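PDB 6GKE: fucose-specific lectin from Aleuria aurantia, which binds L-fucose through sites set between the blades of a beta-propeller, most strongly when the sugar is the alpha-1,6-linked core fucose of glycoproteins. Local coordinates for residues 160-163 / 164-168; 229-232 / 233-236. The protein carries 1 engineered substitution. All coordinates share one frame; numbering follows the deposited sequence. Where two conformers were deposited one is given.

Contact 1 (160-163 / 164-168)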
loop_
_atom_site.group_PDB
_atom_site.type_symbol
_atom_site.label_atom_id
_atom_site.label_comp_id
_atom_site.label_asym_id
_atom_site.label_seq_id
_atom_site.Cartn_x
_atom_site.Cartn_y
_atom_site.Cartn_z
ATOM N N GLY A 160 12.235 -23.036 18.990
ATOM C CA GLY A 160 11.421 -21.889 19.314
ATOM C C GLY A 160 9.937 -22.190 19.246
ATOM O O GLY A 160 9.498 -23.158 18.636
ATOM N N SER A 161 9.171 -21.301 19.874
ATOM C CA SER A 161 7.720 -21.293 19.831
ATOM C C SER A 161 7.274 -19.836 19.701
ATOM O O SER A 161 7.477 -19.051 20.631
ATOM C CB SER A 161 7.152 -21.949 21.053
ATOM O OG SER A 161 5.736 -21.972 21.020
ATOM N N THR A 162 6.714 -19.472 18.540
ATOM C CA THR A 162 6.709 -18.067 18.133
ATOM C C THR A 162 5.293 -17.505 18.018
ATOM O O THR A 162 4.305 -18.229 17.891
ATOM C CB THR A 162 7.438 -17.869 16.796
ATOM O OG1 THR A 162 6.606 -18.285 15.715
ATOM C CG2 THR A 162 8.749 -18.621 16.726
ATOM N N VAL A 163 5.223 -16.174 17.985
ATOM C CA VAL A 163 4.016 -15.514 17.520
ATOM C C VAL A 163 3.772 -15.935 16.074
ATOM O O VAL A 163 4.697 -16.300 15.348
ATOM C CB VAL A 163 4.078 -13.981 17.631
ATOM C CG1 VAL A 163 4.282 -13.529 19.065
ATOM C CG2 VAL A 163 5.115 -13.368 16.706
ATOM N N PRO A 164 2.514 -15.865 15.593
ATOM C CA PRO A 164 2.220 -16.183 14.200
ATOM C C PRO A 164 3.072 -15.321 13.257
ATOM O O PRO A 164 3.102 -14.098 13.379
ATOM C CB PRO A 164 0.726 -15.849 14.057
ATOM C CG PRO A 164 0.184 -15.960 15.463
ATOM C CD PRO A 164 1.313 -15.486 16.350
ATOM N N GLY A 165 3.760 -15.962 12.317
ATOM C CA GLY A 165 4.529 -15.228 11.318
ATOM C C GLY A 165 5.561 -14.289 11.928
ATOM O O GLY A 165 5.784 -13.189 11.415
ATOM N N THR A 166 6.236 -14.735 12.991
ATOM C CA THR A 166 7.226 -13.922 13.695
ATOM C C THR A 166 8.255 -13.308 12.743
ATOM O O THR A 166 8.724 -13.934 11.786
ATOM C CB THR A 166 7.971 -14.762 14.743
ATOM O OG1 THR A 166 8.858 -13.909 15.462
ATOM C CG2 THR A 166 8.744 -15.921 14.151
ATOM N N GLY A 167 8.716 -12.112 13.111
ATOM C CA GLY A 167 9.975 -11.629 12.598
ATOM C C GLY A 167 11.100 -12.579 12.977
ATOM O O GLY A 167 11.030 -13.263 14.005
ATOM N N ILE A 168 12.141 -12.617 12.146
ATOM C CA ILE A 168 13.331 -13.431 12.401
ATOM C C ILE A 168 14.550 -12.596 12.015
ATOM O O ILE A 168 14.618 -12.112 10.895
ATOM C CB ILE A 168 13.338 -14.761 11.616
ATOM C CG1 ILE A 168 12.017 -15.525 11.726
ATOM C CG2 ILE A 168 14.519 -15.612 12.065
ATOM C CD1 ILE A 168 11.905 -16.702 10.778
#
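Pro164 follows Val163 with its ring closed on the peptide nitrogen, where an amide hydrogen would otherwise be, and the join itself therefore brings Pro164 CD to 3.4 Å from Val163 CB. The same ring fixes phi near the value that the second residue of a type II beta turn requires. Gly165 takes the third position, where phi is positive, a region in which a residue with a side chain is usually less comfortable; Pro-Gly is the classic pair for this turn. Across it, Thr166 N reaches back to Val163 O at 3.2 Å, a weak bond with an N-H...O angle of only 126°. The turn carries the chain from the outermost strand of one propeller blade, 153-162, toward the first strand of the next, 168-174, and Lys114 NZ makes a hydrogen bond to Gly165 O. Thr166 sends two branches to different work. With OG1 anti to the backbone N (chi1 -176°), CG2 is left between N and the carbonyl carbon and meets Thr162 CB at 3.5 Å, the two threonine side chains crossing at about a right angle. Val163 CG2, set between its own backbone N and carbonyl carbon, meets Thr166 CB at 3.7 Å, again with the side chains at about a right angle; branched apolar groups suit this buried place. Thr166 OG1 turns forward instead and bonds Gly167 O at 2.7 Å, lying in the carbonyl plane on a lone pair; Thr166 OG1 also takes a hydrogen bond from Gln183 N. On the incoming side, the buried Thr162 OG1 is likewise gripped: it bonds Val163 O at 2.8 Å from 38° above the carbonyl plane and also pairs with Gln135 NE2.

Contact 2 (229-232 / 233-236)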
loop_
_atom_site.group_PDB
_atom_site.type_symbol
_atom_site.label_atom_id
_atom_site.label_comp_id
_atom_site.label_asym_id
_atom_site.label_seq_id
_atom_site.Cartn_x
_atom_site.Cartn_y
_atom_site.Cartn_z
ATOM N N TRP A 229 14.090 -3.881 16.006
ATOM C CA TRP A 229 12.708 -4.261 15.778
ATOM C C TRP A 229 11.844 -3.019 15.612
ATOM O O TRP A 229 12.120 -1.957 16.156
ATOM C CB TRP A 229 12.157 -5.185 16.869
ATOM C CG TRP A 229 12.159 -4.654 18.268
ATOM C CD1 TRP A 229 11.167 -3.981 18.916
ATOM C CD2 TRP A 229 13.205 -4.851 19.228
ATOM N NE1 TRP A 229 11.538 -3.728 20.209
ATOM C CE2 TRP A 229 12.781 -4.252 20.431
ATOM C CE3 TRP A 229 14.462 -5.462 19.179
ATOM C CZ2 TRP A 229 13.569 -4.271 21.581
ATOM C CZ3 TRP A 229 15.239 -5.478 20.314
ATOM C CH2 TRP A 229 14.797 -4.886 21.499
ATOM N N GLN A 230 10.767 -3.191 14.840
ATOM C CA GLN A 230 9.872 -2.093 14.558
ATOM C C GLN A 230 8.510 -2.648 14.162
ATOM O O GLN A 230 8.409 -3.508 13.278
ATOM C CB GLN A 230 10.427 -1.231 13.424
ATOM C CG GLN A 230 9.629 0.034 13.142
ATOM C CD GLN A 230 10.193 0.751 11.941
ATOM O OE1 GLN A 230 11.158 1.508 12.051
ATOM N NE2 GLN A 230 9.622 0.472 10.780
ATOM N N LYS A 231 7.467 -2.094 14.783
ATOM C CA LYS A 231 6.108 -2.235 14.302
ATOM C C LYS A 231 5.810 -1.029 13.412
ATOM O O LYS A 231 6.181 0.095 13.748
ATOM C CB LYS A 231 5.128 -2.293 15.475
ATOM C CG LYS A 231 3.664 -2.283 15.072
ATOM C CD LYS A 231 2.714 -2.532 16.210
ATOM C CE LYS A 231 1.273 -2.366 15.785
ATOM N NZ LYS A 231 0.352 -2.511 16.934
ATOM N N GLY A 232 5.116 -1.248 12.293
ATOM C CA GLY A 232 4.839 -0.153 11.387
ATOM C C GLY A 232 4.106 0.969 12.105
ATOM O O GLY A 232 3.172 0.726 12.871
ATOM N N ARG A 233 4.551 2.202 11.840
ATOM C CA ARG A 233 4.040 3.444 12.448
ATOM C C ARG A 233 4.298 3.465 13.963
ATOM O O ARG A 233 3.601 4.152 14.711
ATOM C CB ARG A 233 2.567 3.697 12.110
ATOM C CG ARG A 233 2.250 5.184 12.051
ATOM C CD ARG A 233 0.792 5.471 11.781
ATOM N NE ARG A 233 0.557 6.874 11.473
ATOM C CZ ARG A 233 0.371 7.829 12.381
ATOM N NH1 ARG A 233 0.443 7.540 13.670
ATOM N NH2 ARG A 233 0.115 9.068 11.998
ATOM N N GLU A 234 5.344 2.755 14.399
ATOM C CA GLU A 234 5.929 2.919 15.729
ATOM C C GLU A 234 7.424 3.173 15.523
ATOM O O GLU A 234 7.959 2.946 14.441
ATOM C CB GLU A 234 5.698 1.694 16.614
ATOM C CG GLU A 234 4.238 1.342 16.802
ATOM C CD GLU A 234 3.402 2.375 17.532
ATOM O OE1 GLU A 234 2.167 2.273 17.447
ATOM O OE2 GLU A 234 3.984 3.262 18.194
ATOM N N GLU A 235 8.118 3.633 16.560
ATOM C CA GLU A 235 9.538 3.929 16.410
ATOM C C GLU A 235 10.349 2.628 16.365
ATOM O O GLU A 235 9.970 1.599 16.930
ATOM C CB GLU A 235 10.055 4.816 17.544
ATOM C CG GLU A 235 9.325 6.140 17.713
ATOM C CD GLU A 235 9.454 7.174 16.605
ATOM O OE1 GLU A 235 10.086 6.887 15.560
ATOM O OE2 GLU A 235 8.902 8.281 16.795
ATOM N N LEU A 236 11.489 2.715 15.678
ATOM C CA LEU A 236 12.506 1.679 15.626
ATOM C C LEU A 236 13.175 1.532 16.999
ATOM O O LEU A 236 13.502 2.534 17.640
ATOM C CB LEU A 236 13.534 2.097 14.569
ATOM C CG LEU A 236 14.735 1.174 14.378
ATOM C CD1 LEU A 236 14.305 -0.206 13.906
ATOM C CD2 LEU A 236 15.719 1.790 13.394
HETATM O O HOH W 1 8.243 -0.567 17.044
HETATM O O HOH W 2 1.052 -0.097 18.521
HETATM O O HOH W 3 1.179 1.378 14.751
#
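Lys231 and Glu234 run side by side across a tight turn, both chains pointing the same way. The lysine is fully extended. In Glu234, chi1 (-58°) sets CG anti to the carbonyl carbon and beside the backbone N, 4.0 Å from Lys231 CB, while a bend at chi2 (-64°) directs the carboxylate, which stays well short of the ammonium. Lys231 NZ and Glu234 OE1 are 5.1 Å apart, too far for a salt bridge, and one water spans the gap by accepting from NZ and donating to OE1. A second water donates both to Glu234 OE1 and to Gly232 O, so the carboxylate is linked through water to the backbone of the turn. Long, charged chains suit this exposed edge, where attraction between them is probably softened by solvent. On the buried side Gln230 has CG anti to its N and a straight chain up to the amide. Its CG packs on Glu234 O at 3.6 Å, and OE1 rests 3.5 Å from Leu236 CB, the glutamine and leucine crossing at about a right angle. Leu236 sends CD1 to within 3.6 Å of Trp229 O; beyond the contact it packs on Val278 and Ile251, a fitting place for an aliphatic residue. The CB bond of Trp229 points away from 233-236, and its ring meets that of Tyr237 with planes nearly parallel. A third water links Lys231 N to Glu235 O just beyond the ends of the two strands. Glu234 N closes the turn on Lys231 O at 2.9 Å. Arg233 accepts positive phi here, its CB 3.1 Å from Gly232 O, and its N is held by Ser260 OG. A type II turn from Lys231 to Glu234 thus forms the tip of the beta hairpin joining strands 224-230 and 236-241 of a propeller blade.

Overall arrangement
The centres of contacts 1 and 2 lie about 17 Å apart and their nearest atoms about 8 Å, so the two do not touch. Both turn the chain in a six-bladed propeller, but at different joints: 160-168 passes from one blade to the next, while 229-236 turns between two strands inside a single blade. Contact 1 packs on Gln183 and Asn187, at the corresponding strand-to-strand turn of the blade that 164-168 enters. In contact 2 the side chain of Leu236 is about 9 Å from a bound fucose and about 6 Å from the side chains of fucose-binding Glu238 and Trp298; in contact 1 that of Thr166 is about 12 Å from the side chain of fucose-binding Glu191.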